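Local coordinates for protein citrate synthase (Mycobacterium tuberculosis, PDB 4TVM) that catalyses the condensation of acetyl-CoA with oxaloacetate and the hydrolysis that releases citrate and CoA, a step of the Krebs cycle, at residues 112-117 with 167-172; 162-167 with 249-254. All coordinates share one frame; numbering follows the deposited sequence.

How the interactions relate
Both contacts are built on helix 159-182, in the helical part of the citrate synthase fold. Interaction 1 packs residues 167-172 of that helix against the loop that leads from helix 100-111 to helix 118-122. Interaction 2 packs residues 162-167, five residues earlier, against the start of helix 251-262. Their centres lie about 12 Å apart. Leu167 lies in both ranges but makes its contact in interaction 2. The segments alternate along the chain, in the order 112-117, 162-167, 167-172, 249-254. The two contacts also touch, because the His113 ring packs on Leu162 and Ile165. Helix 159-182 thus joins an earlier loop to a later helix, away from the oxaloacetate pocket.

Interaction 1 of 2, residues 112-117 with 167-172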
ATOM      1  N   ARG A 112      -9.187 -26.551   6.713  1.00 56.93           N
ATOM      2  CA  ARG A 112     -10.314 -26.804   5.824  1.00 57.76           C
ATOM      3  C   ARG A 112     -10.555 -25.647   4.827  1.00 48.45           C
ATOM      4  O   ARG A 112     -11.475 -25.733   4.037  1.00 50.41           O
ATOM      5  CB  ARG A 112     -11.586 -27.218   6.632  1.00 59.07           C
ATOM      6  CG  ARG A 112     -12.148 -26.177   7.602  1.00 66.71           C
ATOM      7  CD  ARG A 112     -13.231 -26.736   8.552  1.00 68.36           C
ATOM      8  NE  ARG A 112     -13.835 -25.660   9.368  1.00 70.79           N
ATOM      9  CZ  ARG A 112     -14.687 -24.725   8.914  1.00 65.19           C
ATOM     10  NH1 ARG A 112     -15.067 -24.726   7.648  1.00 68.26           N
ATOM     11  NH2 ARG A 112     -15.172 -23.778   9.727  1.00 60.38           N
ATOM     12  N   HIS A 113      -9.699 -24.622   4.818  1.00 42.65           N
ATOM     13  CA  HIS A 113      -9.816 -23.495   3.862  1.00 43.96           C
ATOM     14  C   HIS A 113      -8.606 -23.268   2.950  1.00 42.66           C
ATOM     15  O   HIS A 113      -8.433 -22.172   2.391  1.00 40.18           O
ATOM     16  CB  HIS A 113     -10.097 -22.177   4.608  1.00 47.99           C
ATOM     17  CG  HIS A 113     -11.479 -22.079   5.175  1.00 48.96           C
ATOM     18  ND1 HIS A 113     -11.875 -22.783   6.290  1.00 51.48           N
ATOM     19  CD2 HIS A 113     -12.553 -21.358   4.785  1.00 49.27           C
ATOM     20  CE1 HIS A 113     -13.138 -22.503   6.561  1.00 51.34           C
ATOM     21  NE2 HIS A 113     -13.570 -21.637   5.664  1.00 51.87           N
ATOM     22  N   THR A 114      -7.789 -24.295   2.761  1.00 41.58           N
ATOM     23  CA  THR A 114      -6.552 -24.139   2.025  1.00 37.65           C
ATOM     24  C   THR A 114      -6.712 -24.272   0.540  1.00 42.30           C
ATOM     25  O   THR A 114      -5.785 -23.942  -0.215  1.00 47.12           O
ATOM     26  CB  THR A 114      -5.525 -25.192   2.429  1.00 33.96           C
ATOM     27  OG1 THR A 114      -6.159 -26.463   2.436  1.00 39.89           O
ATOM     28  CG2 THR A 114      -4.943 -24.897   3.800  1.00 31.72           C
ATOM     29  N   MET A 115      -7.844 -24.806   0.101  1.00 44.80           N
ATOM     30  CA  MET A 115      -8.087 -24.932  -1.320  1.00 44.59           C
ATOM     31  C   MET A 115      -8.658 -23.620  -1.825  1.00 41.70           C
ATOM     32  O   MET A 115      -9.559 -23.075  -1.204  1.00 42.72           O
ATOM     33  CB  MET A 115      -9.067 -26.057  -1.596  1.00 50.88           C
ATOM     34  CG  MET A 115      -8.759 -26.787  -2.892  1.00 59.20           C
ATOM     35  SD  MET A 115      -9.769 -28.236  -3.193  1.00 69.16           S
ATOM     36  CE  MET A 115      -9.012 -29.381  -2.019  1.00 68.14           C
ATOM     37  N   LEU A 116      -8.095 -23.116  -2.921  1.00 38.21           N
ATOM     38  CA  LEU A 116      -8.660 -22.010  -3.675  1.00 37.23           C
ATOM     39  C   LEU A 116      -9.822 -22.487  -4.525  1.00 37.62           C
ATOM     40  O   LEU A 116      -9.842 -23.630  -5.006  1.00 39.58           O
ATOM     41  CB  LEU A 116      -7.655 -21.445  -4.687  1.00 35.98           C
ATOM     42  CG  LEU A 116      -6.199 -21.254  -4.343  1.00 34.45           C
ATOM     43  CD1 LEU A 116      -5.485 -20.648  -5.536  1.00 37.96           C
ATOM     44  CD2 LEU A 116      -6.053 -20.357  -3.145  1.00 35.97           C
ATOM     45  N   HIS A 117     -10.764 -21.586  -4.741  1.00 39.05           N
ATOM     46  CA  HIS A 117     -11.722 -21.690  -5.857  1.00 40.00           C
ATOM     47  C   HIS A 117     -10.995 -22.110  -7.119  1.00 40.52           C
ATOM     48  O   HIS A 117     -10.020 -21.453  -7.511  1.00 37.63           O
ATOM     49  CB  HIS A 117     -12.395 -20.321  -6.124  1.00 37.44           C
ATOM     50  CG  HIS A 117     -13.725 -20.434  -6.795  1.00 39.19           C
ATOM     51  ND1 HIS A 117     -13.858 -20.665  -8.148  1.00 39.87           N
ATOM     52  CD2 HIS A 117     -14.982 -20.358  -6.303  1.00 37.16           C
ATOM     53  CE1 HIS A 117     -15.137 -20.725  -8.461  1.00 36.78           C
ATOM     54  NE2 HIS A 117     -15.838 -20.550  -7.354  1.00 37.25           N
ATOM     55  N   LEU A 167      -7.140 -16.056   4.631  1.00 47.74           N
ATOM     56  CA  LEU A 167      -5.787 -15.568   4.313  1.00 46.54           C
ATOM     57  C   LEU A 167      -4.716 -16.469   4.871  1.00 45.83           C
ATOM     58  O   LEU A 167      -3.748 -16.774   4.193  1.00 51.03           O
ATOM     59  CB  LEU A 167      -5.574 -14.156   4.861  1.00 46.15           C
ATOM     60  CG  LEU A 167      -5.930 -13.019   3.899  1.00 43.55           C
ATOM     61  CD1 LEU A 167      -6.232 -11.736   4.649  1.00 42.42           C
ATOM     62  CD2 LEU A 167      -4.779 -12.801   2.940  1.00 44.98           C
ATOM     63  N   LEU A 168      -4.863 -16.873   6.120  1.00 44.19           N
ATOM     64  CA  LEU A 168      -3.850 -17.725   6.732  1.00 46.09           C
ATOM     65  C   LEU A 168      -3.781 -19.074   6.031  1.00 46.25           C
ATOM     66  O   LEU A 168      -2.706 -19.662   5.912  1.00 45.61           O
ATOM     67  CB  LEU A 168      -4.149 -17.943   8.211  1.00 42.38           C
ATOM     68  CG  LEU A 168      -3.803 -16.764   9.095  1.00 38.27           C
ATOM     69  CD1 LEU A 168      -4.461 -16.982  10.445  1.00 39.95           C
ATOM     70  CD2 LEU A 168      -2.294 -16.647   9.236  1.00 38.39           C
ATOM     71  N   ALA A 169      -4.933 -19.565   5.576  1.00 46.17           N
ATOM     72  CA  ALA A 169      -4.981 -20.865   4.868  1.00 44.69           C
ATOM     73  C   ALA A 169      -4.506 -20.740   3.456  1.00 41.48           C
ATOM     74  O   ALA A 169      -3.676 -21.515   3.023  1.00 42.53           O
ATOM     75  CB  ALA A 169      -6.379 -21.448   4.856  1.00 41.02           C
ATOM     76  N   LYS A 170      -5.070 -19.783   2.726  1.00 43.25           N
ATOM     77  CA  LYS A 170      -4.883 -19.732   1.271  1.00 44.26           C
ATOM     78  C   LYS A 170      -3.608 -19.069   0.770  1.00 41.27           C
ATOM     79  O   LYS A 170      -3.222 -19.311  -0.365  1.00 40.56           O
ATOM     80  CB  LYS A 170      -6.060 -19.056   0.610  1.00 43.61           C
ATOM     81  CG  LYS A 170      -7.347 -19.746   0.933  1.00 42.36           C
ATOM     82  CD  LYS A 170      -8.481 -19.249   0.063  1.00 41.81           C
ATOM     83  CE  LYS A 170      -9.591 -20.298   0.067  1.00 41.42           C
ATOM     84  NZ  LYS A 170     -10.552 -19.987   1.140  1.00 43.53           N
ATOM     85  N   LEU A 171      -2.961 -18.250   1.591  1.00 37.80           N
ATOM     86  CA  LEU A 171      -1.771 -17.554   1.142  1.00 36.91           C
ATOM     87  C   LEU A 171      -0.566 -18.435   0.935  1.00 36.64           C
ATOM     88  O   LEU A 171       0.206 -18.173   0.017  1.00 38.07           O
ATOM     89  CB  LEU A 171      -1.399 -16.460   2.083  1.00 37.29           C
ATOM     90  CG  LEU A 171      -0.415 -15.514   1.388  1.00 37.82           C
ATOM     91  CD1 LEU A 171      -1.184 -14.476   0.633  1.00 38.27           C
ATOM     92  CD2 LEU A 171       0.493 -14.828   2.385  1.00 40.05           C
ATOM     93  N   PRO A 172      -0.384 -19.485   1.775  1.00 40.09           N
ATOM     94  CA  PRO A 172       0.670 -20.411   1.372  1.00 37.19           C
ATOM     95  C   PRO A 172       0.361 -21.159   0.117  1.00 36.55           C
ATOM     96  O   PRO A 172       1.255 -21.407  -0.668  1.00 38.36           O
ATOM     97  CB  PRO A 172       0.698 -21.386   2.523  1.00 38.51           C
ATOM     98  CG  PRO A 172       0.416 -20.520   3.684  1.00 37.04           C
ATOM     99  CD  PRO A 172      -0.768 -19.763   3.176  1.00 38.63           C
TER
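Lys170 and Ala169 on helix 159-182 meet the backbone of the loop 112-117, with His113 as the main partner on the loop. This loop, between helix 100-111 and helix 118-122, lies along helix 159-182. The chains come close here: CA of Thr114 and CA of Ala169 are 4.6 Å apart. Lys170 buries the most surface. Its CG lies beside the backbone N, anti to the carbonyl carbon (chi1 -57°), and the methylene chain runs past the loop carbonyls. CG lies against His113 O, and CE against Met115 O. The chain bends at its last torsion, and NZ ends 3.3 Å from His113 O, near the plane of the His113 ring at its edge. Leu116 runs antiparallel to the lysine chain, with its CD2 4.0 Å from CB of Lys170.

Ala169 points its methyl at the loop. Its CB lies 3.3 Å from His113 O and also meets CB of His113. The CG2 methyl of Thr114 sits 3.7 Å from Ala169 O. The His113 ring is held elsewhere: its ND1 is hydrogen-bonded to Arg109 O. Thr114 O accepts a hydrogen bond from Thr173 OG1, one turn further along the helix.

The small side chain of Ala169 is consistent with the close approach of the two CA atoms. The two carbonyls near its amino end may favour the charged form of Lys170.

Interaction 2 of 2, residues 162-167 with 249-254; sequences LSTIRL and ANLFTS
Helix 159-182 and the first turn of helix 251-262 approach side chain to side chain, with CA of Ser163 7.3 Å from CA of Leu251 and CA of Leu167 7.9 Å from CA of Phe252. Phe252 buries the most surface. Its CG lies beside the backbone N, anti to the carbonyl carbon (chi1 -61°), and the ring reaches across to helix 159-182. Leu167 brings CD1 to the ring edge, in its plane, 3.5 Å from CD1 of Phe252. CB of Ser163 approaches the same ring obliquely, 3.5 Å from CZ of Phe252. Leu144 and Ser145 of helix 133-147 also pack on Phe252.

Leu251 meets the other helix through its CG and CD2. Its CG is 3.8 Å from CD1 of Leu167. Its CD2 methyl meets two hydroxyls, at 3.6 Å from Ser163 OG and 3.8 Å from Thr164 OG1. Ser163 OG is hydrogen-bonded to Gln159 O, and Thr164 OG1 to Val160 O and weakly to Arg400 NH1.

Asn250 is the N-cap of helix 251-262. Its OD1 accepts from Thr253 N at 2.9 Å, with the donor above the carbonyl plane. Its ND2 is hydrogen-bonded to Ser145 OG. Asn250 O accepts from both N and OG of Ser254. Across the dimer interface, Ala249 packs on Asn260 and Thr253 on Trp263 of the second subunit.

The two helices therefore meet mostly through apolar contacts, with no hydrogen bond between the two segments. Both hydroxyls bond to their own helix backbone, which is consistent with their lying against a leucine methyl.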
ATOM      1  N   LEU A 162     -13.568 -14.851   9.178  1.00 42.48           N
ATOM      2  CA  LEU A 162     -13.583 -15.790   8.092  1.00 38.16           C
ATOM      3  C   LEU A 162     -12.504 -15.445   7.070  1.00 42.01           C
ATOM      4  O   LEU A 162     -11.831 -16.350   6.557  1.00 43.54           O
ATOM      5  CB  LEU A 162     -14.955 -15.751   7.446  1.00 37.55           C
ATOM      6  CG  LEU A 162     -15.252 -16.698   6.293  1.00 36.30           C
ATOM      7  CD1 LEU A 162     -15.008 -18.145   6.679  1.00 36.15           C
ATOM      8  CD2 LEU A 162     -16.683 -16.497   5.835  1.00 35.08           C
ATOM      9  N   SER A 163     -12.291 -14.158   6.784  1.00 39.54           N
ATOM     10  CA  SER A 163     -11.185 -13.804   5.890  1.00 41.97           C
ATOM     11  C   SER A 163      -9.826 -13.731   6.577  1.00 42.71           C
ATOM     12  O   SER A 163      -8.789 -13.694   5.895  1.00 44.93           O
ATOM     13  CB  SER A 163     -11.463 -12.516   5.076  1.00 46.24           C
ATOM     14  OG  SER A 163     -11.712 -11.384   5.894  1.00 49.49           O
ATOM     15  N   THR A 164      -9.790 -13.693   7.904  1.00 42.47           N
ATOM     16  CA  THR A 164      -8.506 -13.934   8.607  1.00 38.73           C
ATOM     17  C   THR A 164      -8.107 -15.380   8.337  1.00 42.80           C
ATOM     18  O   THR A 164      -6.979 -15.666   7.957  1.00 49.14           O
ATOM     19  CB  THR A 164      -8.637 -13.668  10.099  1.00 36.51           C
ATOM     20  OG1 THR A 164      -8.599 -12.253  10.313  1.00 34.16           O
ATOM     21  CG2 THR A 164      -7.539 -14.365  10.928  1.00 38.17           C
ATOM     22  N   ILE A 165      -9.074 -16.275   8.466  1.00 40.89           N
ATOM     23  CA  ILE A 165      -8.851 -17.686   8.215  1.00 41.30           C
ATOM     24  C   ILE A 165      -8.459 -17.918   6.775  1.00 44.19           C
ATOM     25  O   ILE A 165      -7.419 -18.514   6.490  1.00 49.54           O
ATOM     26  CB  ILE A 165     -10.104 -18.526   8.576  1.00 37.26           C
ATOM     27  CG1 ILE A 165     -10.478 -18.333  10.053  1.00 36.13           C
ATOM     28  CG2 ILE A 165      -9.838 -19.990   8.354  1.00 38.38           C
ATOM     29  CD1 ILE A 165      -9.287 -18.467  11.010  1.00 36.97           C
ATOM     30  N   ARG A 166      -9.305 -17.458   5.862  1.00 49.79           N
ATOM     31  CA  ARG A 166      -9.034 -17.579   4.429  1.00 45.36           C
ATOM     32  C   ARG A 166      -7.632 -17.125   4.028  1.00 47.02           C
ATOM     33  O   ARG A 166      -7.001 -17.736   3.171  1.00 52.66           O
ATOM     34  CB  ARG A 166     -10.052 -16.767   3.650  1.00 45.90           C
ATOM     35  CG  ARG A 166     -11.197 -17.591   3.122  1.00 45.47           C
ATOM     36  CD  ARG A 166     -12.464 -16.794   3.005  1.00 43.08           C
ATOM     37  NE  ARG A 166     -13.515 -17.646   2.492  1.00 43.53           N
ATOM     38  CZ  ARG A 166     -14.735 -17.228   2.177  1.00 46.01           C
ATOM     39  NH1 ARG A 166     -15.065 -15.941   2.319  1.00 45.93           N
ATOM     40  NH2 ARG A 166     -15.627 -18.105   1.716  1.00 43.27           N
ATOM     41  N   LEU A 167      -7.140 -16.056   4.631  1.00 47.74           N
ATOM     42  CA  LEU A 167      -5.787 -15.568   4.313  1.00 46.54           C
ATOM     43  C   LEU A 167      -4.716 -16.469   4.871  1.00 45.83           C
ATOM     44  O   LEU A 167      -3.748 -16.774   4.193  1.00 51.03           O
ATOM     45  CB  LEU A 167      -5.574 -14.156   4.861  1.00 46.15           C
ATOM     46  CG  LEU A 167      -5.930 -13.019   3.899  1.00 43.55           C
ATOM     47  CD1 LEU A 167      -6.232 -11.736   4.649  1.00 42.42           C
ATOM     48  CD2 LEU A 167      -4.779 -12.801   2.940  1.00 44.98           C
ATOM     49  N   ALA A 249     -10.404   0.232   4.016  1.00 36.40           N
ATOM     50  CA  ALA A 249     -10.217  -0.778   3.008  1.00 40.57           C
ATOM     51  C   ALA A 249     -10.472  -2.134   3.628  1.00 41.26           C
ATOM     52  O   ALA A 249     -10.437  -2.274   4.848  1.00 46.15           O
ATOM     53  CB  ALA A 249      -8.820  -0.689   2.429  1.00 38.66           C
ATOM     54  N   ASN A 250     -10.782  -3.131   2.803  1.00 45.59           N
ATOM     55  CA  ASN A 250     -11.040  -4.452   3.349  1.00 42.31           C
ATOM     56  C   ASN A 250      -9.731  -5.148   3.719  1.00 42.28           C
ATOM     57  O   ASN A 250      -8.635  -4.632   3.492  1.00 45.34           O
ATOM     58  CB  ASN A 250     -11.938  -5.284   2.432  1.00 43.96           C
ATOM     59  CG  ASN A 250     -11.189  -5.941   1.290  1.00 48.70           C
ATOM     60  OD1 ASN A 250     -10.139  -6.542   1.481  1.00 53.13           O
ATOM     61  ND2 ASN A 250     -11.744  -5.840   0.085  1.00 48.62           N
ATOM     62  N   LEU A 251      -9.856  -6.307   4.339  1.00 42.86           N
ATOM     63  CA  LEU A 251      -8.699  -7.017   4.856  1.00 39.57           C
ATOM     64  C   LEU A 251      -7.728  -7.392   3.779  1.00 40.55           C
ATOM     65  O   LEU A 251      -6.540  -7.194   3.928  1.00 53.71           O
ATOM     66  CB  LEU A 251      -9.152  -8.275   5.577  1.00 39.06           C
ATOM     67  CG  LEU A 251      -8.142  -9.005   6.441  1.00 39.34           C
ATOM     68  CD1 LEU A 251      -7.135  -8.095   7.115  1.00 40.10           C
ATOM     69  CD2 LEU A 251      -8.914  -9.791   7.487  1.00 42.37           C
ATOM     70  N   PHE A 252      -8.236  -7.915   2.676  1.00 41.70           N
ATOM     71  CA  PHE A 252      -7.393  -8.321   1.565  1.00 40.73           C
ATOM     72  C   PHE A 252      -6.656  -7.159   0.947  1.00 42.38           C
ATOM     73  O   PHE A 252      -5.487  -7.272   0.568  1.00 45.28           O
ATOM     74  CB  PHE A 252      -8.245  -8.989   0.483  1.00 41.13           C
ATOM     75  CG  PHE A 252      -8.953 -10.234   0.944  1.00 42.49           C
ATOM     76  CD1 PHE A 252      -8.449 -11.011   1.998  1.00 40.30           C
ATOM     77  CD2 PHE A 252     -10.130 -10.649   0.325  1.00 43.12           C
ATOM     78  CE1 PHE A 252      -9.112 -12.157   2.415  1.00 38.25           C
ATOM     79  CE2 PHE A 252     -10.802 -11.804   0.752  1.00 38.39           C
ATOM     80  CZ  PHE A 252     -10.282 -12.558   1.786  1.00 38.18           C
ATOM     81  N   THR A 253      -7.347  -6.036   0.811  1.00 43.22           N
ATOM     82  CA  THR A 253      -6.759  -4.907   0.121  1.00 40.51           C
ATOM     83  C   THR A 253      -5.663  -4.342   0.998  1.00 36.64           C
ATOM     84  O   THR A 253      -4.588  -3.982   0.511  1.00 34.64           O
ATOM     85  CB  THR A 253      -7.824  -3.862  -0.248  1.00 44.76           C
ATOM     86  OG1 THR A 253      -8.939  -4.521  -0.879  1.00 40.74           O
ATOM     87  CG2 THR A 253      -7.231  -2.812  -1.170  1.00 46.80           C
ATOM     88  N   SER A 254      -5.884  -4.338   2.305  1.00 37.54           N
ATOM     89  CA  SER A 254      -4.816  -3.912   3.240  1.00 38.77           C
ATOM     90  C   SER A 254      -3.578  -4.834   3.245  1.00 37.20           C
ATOM     91  O   SER A 254      -2.448  -4.349   3.310  1.00 36.05           O
ATOM     92  CB  SER A 254      -5.374  -3.750   4.646  1.00 42.32           C
ATOM     93  OG  SER A 254      -6.692  -3.222   4.601  1.00 41.04           O
TER